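Local coordinates for intracellular protein transport protein USO1 (Saccharomyces cerevisiae S288c, PDB 6LSU), which is required for protein transport from the endoplasmic reticulum to the Golgi complex, the chain here being the globular head of a membrane tether that dimerises through its coiled-coil tail, at residues R31-T36 and L67-K72; A83-I88 and L164-L169; L374-I379 and P403-L408; I407-M412 and R429-Y434. All blocks are in the same frame, centred on the assembly; numbering follows the deposited sequence.

Interaction 1 of 4, residues R31-T36 and L67-K72; sequences RVENST and LLNTLK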
loop_
_atom_site.group_PDB
_atom_site.type_symbol
_atom_site.label_atom_id
_atom_site.label_comp_id
_atom_site.label_asym_id
_atom_site.label_seq_id
_atom_site.Cartn_x
_atom_site.Cartn_y
_atom_site.Cartn_z
ATOM N N ARG A 31 -23.899 -47.451 21.521
ATOM C CA ARG A 31 -23.752 -48.322 20.325
ATOM C C ARG A 31 -22.488 -47.935 19.538
ATOM O O ARG A 31 -21.804 -48.875 19.015
ATOM C CB ARG A 31 -24.972 -48.214 19.401
ATOM C CG ARG A 31 -26.291 -48.649 20.018
ATOM C CD ARG A 31 -27.120 -49.538 19.106
ATOM N NE ARG A 31 -28.195 -48.832 18.407
ATOM C CZ ARG A 31 -28.337 -48.740 17.078
ATOM N NH1 ARG A 31 -27.482 -49.321 16.245
ATOM N NH2 ARG A 31 -29.360 -48.067 16.583
ATOM N N VAL A 32 -22.188 -46.631 19.408
ATOM C CA VAL A 32 -21.014 -46.171 18.588
ATOM C C VAL A 32 -19.741 -46.731 19.225
ATOM O O VAL A 32 -18.825 -47.147 18.512
ATOM C CB VAL A 32 -20.909 -44.637 18.470
ATOM C CG1 VAL A 32 -19.546 -44.207 17.960
ATOM C CG2 VAL A 32 -22.013 -44.033 17.618
ATOM N N GLU A 33 -19.677 -46.681 20.548
ATOM C CA GLU A 33 -18.440 -47.017 21.288
ATOM C C GLU A 33 -18.363 -48.526 21.545
ATOM O O GLU A 33 -17.218 -49.037 21.536
ATOM C CB GLU A 33 -18.375 -46.217 22.586
ATOM C CG GLU A 33 -16.955 -45.864 22.981
ATOM C CD GLU A 33 -16.940 -44.976 24.202
ATOM O OE1 GLU A 33 -18.061 -44.569 24.656
ATOM O OE2 GLU A 33 -15.826 -44.695 24.697
ATOM N N ASN A 34 -19.505 -49.219 21.725
ATOM C CA ASN A 34 -19.496 -50.537 22.422
ATOM C C ASN A 34 -19.863 -51.721 21.513
ATOM O O ASN A 34 -19.191 -52.758 21.659
ATOM C CB ASN A 34 -20.295 -50.450 23.717
ATOM C CG ASN A 34 -19.611 -49.512 24.679
ATOM O OD1 ASN A 34 -18.369 -49.521 24.772
ATOM N ND2 ASN A 34 -20.419 -48.691 25.353
ATOM N N SER A 35 -20.845 -51.606 20.620
ATOM C CA SER A 35 -21.125 -52.636 19.584
ATOM C C SER A 35 -19.798 -53.254 19.118
ATOM O O SER A 35 -18.834 -52.501 18.911
ATOM C CB SER A 35 -21.884 -52.050 18.423
ATOM O OG SER A 35 -23.036 -51.342 18.875
ATOM N N THR A 36 -19.741 -54.579 18.985
ATOM C CA THR A 36 -18.518 -55.371 18.652
ATOM C C THR A 36 -18.447 -55.593 17.137
ATOM O O THR A 36 -17.409 -56.123 16.639
ATOM C CB THR A 36 -18.530 -56.741 19.350
ATOM O OG1 THR A 36 -19.791 -57.367 19.081
ATOM C CG2 THR A 36 -18.319 -56.664 20.849
ATOM N N LEU A 67 -17.392 -40.686 19.417
ATOM C CA LEU A 67 -17.079 -40.398 17.988
ATOM C C LEU A 67 -15.556 -40.406 17.787
ATOM O O LEU A 67 -15.034 -41.142 16.926
ATOM C CB LEU A 67 -17.649 -39.021 17.626
ATOM C CG LEU A 67 -18.898 -38.984 16.751
ATOM C CD1 LEU A 67 -19.608 -40.325 16.679
ATOM C CD2 LEU A 67 -19.846 -37.883 17.214
ATOM N N LEU A 68 -14.859 -39.634 18.600
ATOM C CA LEU A 68 -13.385 -39.572 18.524
ATOM C C LEU A 68 -12.759 -40.924 18.908
ATOM O O LEU A 68 -11.672 -41.285 18.325
ATOM C CB LEU A 68 -12.925 -38.413 19.414
ATOM C CG LEU A 68 -13.363 -37.031 18.944
ATOM C CD1 LEU A 68 -12.759 -35.931 19.802
ATOM C CD2 LEU A 68 -12.992 -36.807 17.489
ATOM N N ASN A 69 -13.373 -41.665 19.833
ATOM C CA ASN A 69 -12.842 -42.985 20.264
ATOM C C ASN A 69 -13.049 -43.945 19.097
ATOM O O ASN A 69 -12.062 -44.552 18.645
ATOM C CB ASN A 69 -13.483 -43.479 21.568
ATOM C CG ASN A 69 -12.896 -42.817 22.797
ATOM O OD1 ASN A 69 -13.584 -42.617 23.790
ATOM N ND2 ASN A 69 -11.636 -42.434 22.717
ATOM N N THR A 70 -14.276 -44.046 18.580
ATOM C CA THR A 70 -14.573 -44.936 17.426
ATOM C C THR A 70 -13.734 -44.541 16.194
ATOM O O THR A 70 -13.443 -45.450 15.344
ATOM C CB THR A 70 -16.071 -44.946 17.119
ATOM O OG1 THR A 70 -16.741 -45.411 18.291
ATOM C CG2 THR A 70 -16.417 -45.831 15.943
ATOM N N LEU A 71 -13.333 -43.267 16.070
ATOM C CA LEU A 71 -12.505 -42.806 14.931
ATOM C C LEU A 71 -11.090 -43.411 15.037
ATOM O O LEU A 71 -10.571 -43.874 14.017
ATOM C CB LEU A 71 -12.477 -41.272 14.867
ATOM C CG LEU A 71 -11.628 -40.696 13.722
ATOM C CD1 LEU A 71 -12.373 -40.777 12.403
ATOM C CD2 LEU A 71 -11.189 -39.274 14.013
ATOM N N LYS A 72 -10.461 -43.410 16.215
ATOM C CA LYS A 72 -9.149 -44.097 16.430
ATOM C C LYS A 72 -9.247 -45.618 16.236
ATOM O O LYS A 72 -8.245 -46.177 15.763
ATOM C CB LYS A 72 -8.638 -43.802 17.833
ATOM C CG LYS A 72 -8.386 -42.329 18.084
ATOM C CD LYS A 72 -7.674 -42.074 19.366
ATOM C CE LYS A 72 -8.547 -41.276 20.306
ATOM N NZ LYS A 72 -7.790 -40.784 21.480
#
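T70 and V32 are joined by a hydrogen bond from side chain to backbone: the hydroxyl OG1 of T70 donates to V32 O at 2.7 Å, although the position of that carbonyl oxygen is less certain in the model. With OG1 beside its own backbone N (chi1 -59°), the hydroxyl faces V32 O of helix 17-34. P66 O, one turn back in helix 56-73, is a second acceptor for the same single proton, which the two oxygens would have to share.

Apolar contacts lie beside that bond. V32 sends CG1, anti to its backbone N (chi1 165°), to within 3.7 Å of T70 CB, and the same methyl lies 4.1 Å from L67 CD1. L48 of helix 38-54 touches both V32 and L67. At the more polar margin the extended E33 brings its carboxylate beside N69.

A valine in place of T70 has no hydroxyl, and V32 O would probably lose its bond across the two helices. Threonine suits the site because one small branched side chain offers both a methyl group and a donor; if the carbonyl is rightly placed, the hydroxyl could give V32 O a polar partner next to the V32 and L67 methyls.

Interaction 2 of 4, residues A83-I88 and L164-L169; sequences AILETI and LYTIQL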
loop_
_atom_site.group_PDB
_atom_site.type_symbol
_atom_site.label_atom_id
_atom_site.label_comp_id
_atom_site.label_asym_id
_atom_site.label_seq_id
_atom_site.Cartn_x
_atom_site.Cartn_y
_atom_site.Cartn_z
ATOM N N ALA A 83 -17.952 -41.086 7.748
ATOM C CA ALA A 83 -19.211 -40.747 8.450
ATOM C C ALA A 83 -18.920 -39.953 9.740
ATOM O O ALA A 83 -19.722 -39.037 10.138
ATOM C CB ALA A 83 -20.002 -41.992 8.749
ATOM N N ILE A 84 -17.791 -40.237 10.376
ATOM C CA ILE A 84 -17.450 -39.519 11.633
ATOM C C ILE A 84 -16.986 -38.107 11.263
ATOM O O ILE A 84 -17.492 -37.133 11.885
ATOM C CB ILE A 84 -16.429 -40.327 12.457
ATOM C CG1 ILE A 84 -17.139 -41.519 13.118
ATOM C CG2 ILE A 84 -15.691 -39.447 13.469
ATOM C CD1 ILE A 84 -16.198 -42.634 13.515
ATOM N N LEU A 85 -16.135 -37.996 10.235
ATOM C CA LEU A 85 -15.661 -36.672 9.727
ATOM C C LEU A 85 -16.897 -35.849 9.310
ATOM O O LEU A 85 -16.960 -34.660 9.700
ATOM C CB LEU A 85 -14.645 -36.850 8.586
ATOM C CG LEU A 85 -13.318 -37.518 8.971
ATOM C CD1 LEU A 85 -12.429 -37.690 7.766
ATOM C CD2 LEU A 85 -12.537 -36.716 9.960
ATOM N N GLU A 86 -17.872 -36.423 8.600
ATOM C CA GLU A 86 -19.034 -35.594 8.193
ATOM C C GLU A 86 -19.711 -35.121 9.476
ATOM O O GLU A 86 -20.109 -33.912 9.539
ATOM C CB GLU A 86 -20.041 -36.301 7.284
ATOM C CG GLU A 86 -19.429 -36.856 6.020
ATOM C CD GLU A 86 -20.291 -37.721 5.113
ATOM O OE1 GLU A 86 -19.873 -37.918 3.917
ATOM O OE2 GLU A 86 -21.379 -38.152 5.554
ATOM N N THR A 87 -19.794 -35.993 10.478
ATOM C CA THR A 87 -20.599 -35.722 11.701
ATOM C C THR A 87 -19.905 -34.595 12.464
ATOM O O THR A 87 -20.593 -33.575 12.803
ATOM C CB THR A 87 -20.882 -36.993 12.515
ATOM O OG1 THR A 87 -21.671 -37.855 11.677
ATOM C CG2 THR A 87 -21.637 -36.675 13.798
ATOM N N ILE A 88 -18.593 -34.671 12.619
ATOM C CA ILE A 88 -17.863 -33.603 13.358
ATOM C C ILE A 88 -18.031 -32.259 12.650
ATOM O O ILE A 88 -18.235 -31.222 13.340
ATOM C CB ILE A 88 -16.383 -33.935 13.547
ATOM C CG1 ILE A 88 -16.232 -35.277 14.262
ATOM C CG2 ILE A 88 -15.698 -32.798 14.320
ATOM C CD1 ILE A 88 -14.784 -35.678 14.453
ATOM N N LEU A 164 -10.400 -34.584 1.534
ATOM C CA LEU A 164 -10.994 -33.229 1.531
ATOM C C LEU A 164 -11.592 -32.892 2.896
ATOM O O LEU A 164 -11.433 -31.729 3.386
ATOM C CB LEU A 164 -12.095 -33.151 0.472
ATOM C CG LEU A 164 -12.650 -31.763 0.248
ATOM C CD1 LEU A 164 -11.502 -30.784 0.114
ATOM C CD2 LEU A 164 -13.503 -31.714 -0.959
ATOM N N TYR A 165 -12.308 -33.833 3.502
ATOM C CA TYR A 165 -12.957 -33.591 4.809
ATOM C C TYR A 165 -11.883 -33.325 5.876
ATOM O O TYR A 165 -12.067 -32.475 6.776
ATOM C CB TYR A 165 -13.789 -34.784 5.229
ATOM C CG TYR A 165 -15.136 -34.921 4.582
ATOM C CD1 TYR A 165 -15.939 -33.833 4.328
ATOM C CD2 TYR A 165 -15.654 -36.177 4.331
ATOM C CE1 TYR A 165 -17.206 -33.980 3.758
ATOM C CE2 TYR A 165 -16.919 -36.352 3.805
ATOM C CZ TYR A 165 -17.695 -35.247 3.490
ATOM O OH TYR A 165 -18.949 -35.421 2.973
ATOM N N THR A 166 -10.736 -33.960 5.736
ATOM C CA THR A 166 -9.613 -33.816 6.710
ATOM C C THR A 166 -9.026 -32.399 6.632
ATOM O O THR A 166 -8.857 -31.754 7.681
ATOM C CB THR A 166 -8.617 -34.942 6.466
ATOM O OG1 THR A 166 -9.340 -36.153 6.659
ATOM C CG2 THR A 166 -7.427 -34.876 7.382
ATOM N N ILE A 167 -8.725 -31.942 5.420
ATOM C CA ILE A 167 -8.248 -30.563 5.115
ATOM C C ILE A 167 -9.241 -29.579 5.728
ATOM O O ILE A 167 -8.840 -28.698 6.475
ATOM C CB ILE A 167 -8.121 -30.321 3.598
ATOM C CG1 ILE A 167 -7.017 -31.175 2.983
ATOM C CG2 ILE A 167 -7.851 -28.855 3.342
ATOM C CD1 ILE A 167 -6.889 -31.033 1.480
ATOM N N GLN A 168 -10.525 -29.751 5.416
ATOM C CA GLN A 168 -11.593 -28.834 5.873
ATOM C C GLN A 168 -11.635 -28.820 7.398
ATOM O O GLN A 168 -11.743 -27.680 7.952
ATOM C CB GLN A 168 -12.933 -29.228 5.259
ATOM C CG GLN A 168 -12.960 -28.944 3.776
ATOM C CD GLN A 168 -14.201 -29.450 3.063
ATOM O OE1 GLN A 168 -14.717 -30.532 3.311
ATOM N NE2 GLN A 168 -14.662 -28.655 2.113
ATOM N N LEU A 169 -11.523 -29.987 8.057
ATOM C CA LEU A 169 -11.641 -30.072 9.537
ATOM C C LEU A 169 -10.471 -29.315 10.164
ATOM O O LEU A 169 -10.704 -28.511 11.077
ATOM C CB LEU A 169 -11.699 -31.531 10.006
ATOM C CG LEU A 169 -11.981 -31.724 11.498
ATOM C CD1 LEU A 169 -13.259 -31.011 11.921
ATOM C CD2 LEU A 169 -12.053 -33.205 11.830
#
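Y165 and E86 make the polar bond of this contact: the phenol OH donates to E86 OE1 at 2.8 Å, reaching it from above the carboxylate plane, 44° out of it. OE1 in turn lies at the ring edge, near the ring plane, while the two flat groups stand 82° apart. Nearer the backbones, L85 CB packs on Y165 CB at 4.0 Å. Further along, L85 CD2 meets L169 CD2 at 4.0 Å, the two side chains crossing at about a right angle, and I88 CG2 rests 3.9 Å from the other methyl of that leucine, L169 CD1. Tyrosine suits its place by joining an apolar CB and ring to a hydroxyl far enough out to reach E86, while leucine and isoleucine fill the interface with methyls.

In the second shell, salt bridges from K82 to OE1 and from K49 to OE2 position the E86 carboxylate and would be expected to balance its buried charge. A phenylalanine in place of Y165 has no hydroxyl, and the E86 carboxylate would probably be freer to turn, with OE1 left to K82. L151 of helix 145-154 closes over L85, T166 and L169.

The short helix axes approach to 10.0 Å and run 31° from parallel. Residues 83-88 lie in ARM 1 and residues 164-169 in ARM 2, consistent with the stacking of successive repeats in an armadillo-type alpha-solenoid.

Interaction 3 of 4, residues L374-I379 and P403-L408; sequences LEFSKI and PVVSIL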
loop_
_atom_site.group_PDB
_atom_site.type_symbol
_atom_site.label_atom_id
_atom_site.label_comp_id
_atom_site.label_asym_id
_atom_site.label_seq_id
_atom_site.Cartn_x
_atom_site.Cartn_y
_atom_site.Cartn_z
ATOM N N LEU A 374 20.286 5.083 -11.650
ATOM C CA LEU A 374 20.949 5.359 -12.948
ATOM C C LEU A 374 20.323 4.503 -14.070
ATOM O O LEU A 374 20.218 4.978 -15.172
ATOM C CB LEU A 374 22.454 5.170 -12.785
ATOM C CG LEU A 374 23.102 6.281 -11.964
ATOM C CD1 LEU A 374 24.518 5.916 -11.624
ATOM C CD2 LEU A 374 23.095 7.587 -12.721
ATOM N N GLU A 375 19.752 3.343 -13.781
ATOM C CA GLU A 375 19.125 2.543 -14.858
ATOM C C GLU A 375 17.793 3.196 -15.223
ATOM O O GLU A 375 17.486 3.331 -16.450
ATOM C CB GLU A 375 19.023 1.096 -14.408
ATOM C CG GLU A 375 20.331 0.378 -14.627
ATOM C CD GLU A 375 20.637 0.157 -16.103
ATOM O OE1 GLU A 375 21.540 0.856 -16.674
ATOM O OE2 GLU A 375 19.968 -0.714 -16.690
ATOM N N PHE A 376 17.076 3.617 -14.170
ATOM C CA PHE A 376 15.775 4.325 -14.240
ATOM C C PHE A 376 15.865 5.533 -15.172
ATOM O O PHE A 376 15.007 5.721 -16.054
ATOM C CB PHE A 376 15.337 4.738 -12.836
ATOM C CG PHE A 376 13.866 5.040 -12.775
ATOM C CD1 PHE A 376 12.944 4.006 -12.762
ATOM C CD2 PHE A 376 13.424 6.356 -12.779
ATOM C CE1 PHE A 376 11.593 4.289 -12.724
ATOM C CE2 PHE A 376 12.078 6.640 -12.782
ATOM C CZ PHE A 376 11.161 5.618 -12.757
ATOM N N SER A 377 16.891 6.344 -15.006
ATOM C CA SER A 377 17.088 7.580 -15.800
ATOM C C SER A 377 17.211 7.285 -17.292
ATOM O O SER A 377 17.144 8.219 -18.016
ATOM C CB SER A 377 18.289 8.316 -15.383
ATOM O OG SER A 377 19.397 7.504 -15.702
ATOM N N LYS A 378 17.369 6.027 -17.717
ATOM C CA LYS A 378 17.572 5.644 -19.149
ATOM C C LYS A 378 16.336 4.968 -19.717
ATOM O O LYS A 378 16.274 4.694 -20.951
ATOM C CB LYS A 378 18.783 4.733 -19.290
ATOM C CG LYS A 378 20.027 5.236 -18.568
ATOM C CD LYS A 378 21.280 4.587 -19.048
ATOM C CE LYS A 378 21.440 3.163 -18.576
ATOM N NZ LYS A 378 22.861 2.771 -18.617
ATOM N N ILE A 379 15.328 4.760 -18.872
ATOM C CA ILE A 379 14.082 4.100 -19.336
ATOM C C ILE A 379 13.203 5.105 -20.104
ATOM O O ILE A 379 12.944 6.249 -19.624
ATOM C CB ILE A 379 13.364 3.462 -18.170
ATOM C CG1 ILE A 379 14.311 2.522 -17.438
ATOM C CG2 ILE A 379 12.101 2.811 -18.685
ATOM C CD1 ILE A 379 13.721 1.887 -16.207
ATOM N N PRO A 403 11.023 9.714 -22.117
ATOM C CA PRO A 403 11.651 9.350 -20.856
ATOM C C PRO A 403 10.621 9.253 -19.730
ATOM O O PRO A 403 9.776 10.105 -19.612
ATOM C CB PRO A 403 12.641 10.458 -20.566
ATOM C CG PRO A 403 12.827 11.138 -21.866
ATOM C CD PRO A 403 11.525 10.983 -22.627
ATOM N N VAL A 404 10.719 8.163 -18.955
ATOM C CA VAL A 404 9.834 7.872 -17.785
ATOM C C VAL A 404 9.862 9.083 -16.837
ATOM O O VAL A 404 8.829 9.568 -16.428
ATOM C CB VAL A 404 10.247 6.527 -17.180
ATOM C CG1 VAL A 404 10.361 6.507 -15.663
ATOM C CG2 VAL A 404 9.290 5.461 -17.662
ATOM N N VAL A 405 10.991 9.705 -16.618
ATOM C CA VAL A 405 11.026 10.809 -15.614
ATOM C C VAL A 405 10.124 11.960 -16.096
ATOM O O VAL A 405 9.395 12.514 -15.281
ATOM C CB VAL A 405 12.454 11.255 -15.315
ATOM C CG1 VAL A 405 12.476 12.482 -14.433
ATOM C CG2 VAL A 405 13.211 10.119 -14.680
ATOM N N SER A 406 10.210 12.328 -17.374
ATOM C CA SER A 406 9.300 13.310 -18.026
ATOM C C SER A 406 7.819 12.944 -17.786
ATOM O O SER A 406 7.080 13.822 -17.271
ATOM C CB SER A 406 9.638 13.420 -19.511
ATOM O OG SER A 406 10.914 14.035 -19.641
ATOM N N ILE A 407 7.383 11.710 -18.064
ATOM C CA ILE A 407 5.959 11.294 -17.831
ATOM C C ILE A 407 5.585 11.498 -16.359
ATOM O O ILE A 407 4.517 11.872 -16.077
ATOM C CB ILE A 407 5.683 9.853 -18.257
ATOM C CG1 ILE A 407 6.117 9.608 -19.699
ATOM C CG2 ILE A 407 4.195 9.510 -18.083
ATOM C CD1 ILE A 407 5.723 8.278 -20.170
ATOM N N LEU A 408 6.460 11.184 -15.429
ATOM C CA LEU A 408 6.141 11.330 -14.003
ATOM C C LEU A 408 5.811 12.803 -13.728
ATOM O O LEU A 408 4.800 13.082 -13.141
ATOM C CB LEU A 408 7.316 10.836 -13.155
ATOM C CG LEU A 408 7.489 9.324 -13.158
ATOM C CD1 LEU A 408 8.679 8.940 -12.302
ATOM C CD2 LEU A 408 6.267 8.590 -12.621
HETATM O O HOH W 1 13.115 8.490 -17.593
#
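I379 O meets the start of helix 404-414, accepting a nearly straight hydrogen bond from V404 N (3.0 Å, 177° at the hydrogen), with P403 in the N-cap position. The amides of a first helical turn have no carbonyl before them in the helix, so I379 O substitutes for one; a bridging water that donates to it at 3.0 Å accepts from V405 N. P403 CA adds a CA-H...O contact to the same oxygen. A type I turn from F376 to I379 carries the chain out of helix 370-376 and delivers this carbonyl.

F376 holds CG anti to its backbone N (chi1 -161°), which sets CG toward helix 404-414. Its ring and L408 reach toward each other tip to tip, with L408 CD1 at the ring edge, 4.1 Å from F376 CE2. V405 CG2 approaches F376 CE2 obliquely at 4.1 Å. The methyls of V405 and L408 offer the flat ring compact apolar surface. I379 and V404 lie side by side, pointing the same way, their CG2 atoms 4.0 Å apart.

Helix 337-346 touches F376 through L342 and I379 through M339, while Y434 of helix 421-435 meets the F376 ring. The hairpin of strands 380-384 and 399-403 follows I379 and ends at P403, so the contact ties its two ends together.

Interaction 4 of 4, residues I407-M412 and R429-Y434; sequences ILINWM and RLLKAY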
loop_
_atom_site.group_PDB
_atom_site.type_symbol
_atom_site.label_atom_id
_atom_site.label_comp_id
_atom_site.label_asym_id
_atom_site.label_seq_id
_atom_site.Cartn_x
_atom_site.Cartn_y
_atom_site.Cartn_z
ATOM N N ILE A 407 7.383 11.710 -18.064
ATOM C CA ILE A 407 5.959 11.294 -17.831
ATOM C C ILE A 407 5.585 11.498 -16.359
ATOM O O ILE A 407 4.517 11.872 -16.077
ATOM C CB ILE A 407 5.683 9.853 -18.257
ATOM C CG1 ILE A 407 6.117 9.608 -19.699
ATOM C CG2 ILE A 407 4.195 9.510 -18.083
ATOM C CD1 ILE A 407 5.723 8.278 -20.170
ATOM N N LEU A 408 6.460 11.184 -15.429
ATOM C CA LEU A 408 6.141 11.330 -14.003
ATOM C C LEU A 408 5.811 12.803 -13.728
ATOM O O LEU A 408 4.800 13.082 -13.141
ATOM C CB LEU A 408 7.316 10.836 -13.155
ATOM C CG LEU A 408 7.489 9.324 -13.158
ATOM C CD1 LEU A 408 8.679 8.940 -12.302
ATOM C CD2 LEU A 408 6.267 8.590 -12.621
ATOM N N ILE A 409 6.683 13.687 -14.166
ATOM C CA ILE A 409 6.586 15.145 -13.895
ATOM C C ILE A 409 5.334 15.662 -14.570
ATOM O O ILE A 409 4.589 16.403 -13.964
ATOM C CB ILE A 409 7.851 15.853 -14.375
ATOM C CG1 ILE A 409 9.030 15.425 -13.484
ATOM C CG2 ILE A 409 7.615 17.353 -14.330
ATOM C CD1 ILE A 409 10.386 15.943 -13.933
ATOM N N ASN A 410 5.070 15.155 -15.760
ATOM C CA ASN A 410 3.891 15.589 -16.502
ATOM C C ASN A 410 2.647 15.131 -15.741
ATOM O O ASN A 410 1.704 15.919 -15.606
ATOM C CB ASN A 410 3.984 15.028 -17.909
ATOM C CG ASN A 410 2.723 15.364 -18.638
ATOM O OD1 ASN A 410 1.771 14.595 -18.585
ATOM N ND2 ASN A 410 2.724 16.564 -19.170
ATOM N N TRP A 411 2.611 13.890 -15.305
ATOM C CA TRP A 411 1.400 13.311 -14.679
ATOM C C TRP A 411 1.185 14.003 -13.355
ATOM O O TRP A 411 0.037 14.469 -13.117
ATOM C CB TRP A 411 1.519 11.802 -14.484
ATOM C CG TRP A 411 1.150 11.049 -15.712
ATOM C CD1 TRP A 411 1.130 11.512 -16.985
ATOM C CD2 TRP A 411 0.786 9.668 -15.782
ATOM N NE1 TRP A 411 0.773 10.512 -17.851
ATOM C CE2 TRP A 411 0.521 9.383 -17.130
ATOM C CE3 TRP A 411 0.626 8.667 -14.831
ATOM C CZ2 TRP A 411 0.159 8.122 -17.556
ATOM C CZ3 TRP A 411 0.234 7.424 -15.252
ATOM C CH2 TRP A 411 0.007 7.156 -16.596
ATOM N N MET A 412 2.277 14.118 -12.593
ATOM C CA MET A 412 2.272 14.803 -11.286
ATOM C C MET A 412 1.607 16.186 -11.432
ATOM O O MET A 412 0.755 16.524 -10.539
ATOM C CB MET A 412 3.691 14.954 -10.722
ATOM C CG MET A 412 3.631 15.300 -9.279
ATOM S SD MET A 412 5.237 15.535 -8.548
ATOM C CE MET A 412 5.943 16.597 -9.786
ATOM N N ARG A 429 6.088 10.362 -5.147
ATOM C CA ARG A 429 6.855 9.419 -4.304
ATOM C C ARG A 429 7.893 8.646 -5.146
ATOM O O ARG A 429 9.000 8.432 -4.621
ATOM C CB ARG A 429 5.884 8.479 -3.600
ATOM C CG ARG A 429 4.946 9.216 -2.656
ATOM C CD ARG A 429 5.437 9.298 -1.230
ATOM N NE ARG A 429 5.436 7.918 -0.789
ATOM C CZ ARG A 429 4.448 7.310 -0.135
ATOM N NH1 ARG A 429 3.372 7.986 0.248
ATOM N NH2 ARG A 429 4.568 6.023 0.162
ATOM N N LEU A 430 7.588 8.309 -6.403
ATOM C CA LEU A 430 8.517 7.559 -7.278
ATOM C C LEU A 430 9.678 8.472 -7.644
ATOM O O LEU A 430 10.834 8.033 -7.477
ATOM C CB LEU A 430 7.788 7.038 -8.527
ATOM C CG LEU A 430 8.664 6.353 -9.561
ATOM C CD1 LEU A 430 9.603 5.333 -8.947
ATOM C CD2 LEU A 430 7.812 5.705 -10.619
ATOM N N LEU A 431 9.367 9.717 -8.038
ATOM C CA LEU A 431 10.382 10.755 -8.312
ATOM C C LEU A 431 11.272 10.908 -7.090
ATOM O O LEU A 431 12.524 11.150 -7.268
ATOM C CB LEU A 431 9.682 12.088 -8.637
ATOM C CG LEU A 431 9.295 12.257 -10.104
ATOM C CD1 LEU A 431 8.312 13.397 -10.257
ATOM C CD2 LEU A 431 10.515 12.505 -10.972
ATOM N N LYS A 432 10.707 10.918 -5.892
ATOM C CA LYS A 432 11.570 11.145 -4.697
ATOM C C LYS A 432 12.442 9.894 -4.486
ATOM O O LYS A 432 13.530 10.036 -3.977
ATOM C CB LYS A 432 10.702 11.492 -3.498
ATOM C CG LYS A 432 9.993 12.828 -3.604
ATOM C CD LYS A 432 9.338 13.154 -2.293
ATOM C CE LYS A 432 8.246 14.175 -2.381
ATOM N NZ LYS A 432 7.670 14.343 -1.037
ATOM N N ALA A 433 11.947 8.706 -4.854
ATOM C CA ALA A 433 12.664 7.430 -4.702
ATOM C C ALA A 433 13.842 7.467 -5.698
ATOM O O ALA A 433 15.049 7.148 -5.373
ATOM C CB ALA A 433 11.733 6.284 -4.972
ATOM N N TYR A 434 13.559 7.977 -6.877
ATOM C CA TYR A 434 14.574 8.148 -7.920
ATOM C C TYR A 434 15.715 9.076 -7.506
ATOM O O TYR A 434 16.920 8.829 -7.795
ATOM C CB TYR A 434 13.861 8.666 -9.135
ATOM C CG TYR A 434 14.756 9.151 -10.226
ATOM C CD1 TYR A 434 15.496 8.261 -10.967
ATOM C CD2 TYR A 434 14.732 10.482 -10.612
ATOM C CE1 TYR A 434 16.234 8.687 -12.056
ATOM C CE2 TYR A 434 15.451 10.923 -11.712
ATOM C CZ TYR A 434 16.215 10.016 -12.426
ATOM O OH TYR A 434 16.971 10.401 -13.479
#
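L431 points from its helix toward L408, I409 and M412, and it can be followed outward atom by atom. CB directs CG to the position beside the backbone N (chi1 -86°), and L431 CG then lies 3.9 Å from L408 CB. Of the two terminal methyls, L431 CD1 is the busier: it packs on I409 CG1 at 3.9 Å and on M412 CE at 4.0 Å. L431 CD2 meets the same methylene, I409 CG1, at 4.1 Å. The methionine gets there by bending at its last torsion (chi3 48°), which places CE beside the leucine; a flexible, unbranched side chain suits a position from which the partner on the neighbouring helix must be reached.

L430 extends the apolar surface by one residue. Its CD2 is 3.7 Å from L408 CD1, and the two leucine side chains cross at about a right angle. L359 of helix 354-366 touches both L408 and L430, while F519 of helix 514-528 packs on M412.

The short axes come within 10.3 Å of each other at 145° between their directions, roughly antiparallel. Both segments lie in ARM 7, where they form a near-antiparallel pair of consecutive helices with an aliphatic interface, as in alpha-solenoids of the armadillo type.

Overall arrangement
From the N terminus, interaction 1 closes the loop from helix 17-34 to helix 56-73. Interaction 2 then opens on the next helix, 78-91, and closes a longer loop to helix 160-174, tying ARM 1 to ARM 2; the two are in series and touch directly, L68 packing on I88 and L71 on I84. Much later, interaction 3 closes the β-hairpin excursion onto helix 404-414. Interaction 4 starts on the same helix, sharing I407 and L408, and carries the chain on to helix 421-435, so that both join elements of ARM 7. None of the loops nests within another. The two pairs lie on opposite sides of the chain's centre, with interactions 1 and 3 about 71 Å apart between centres.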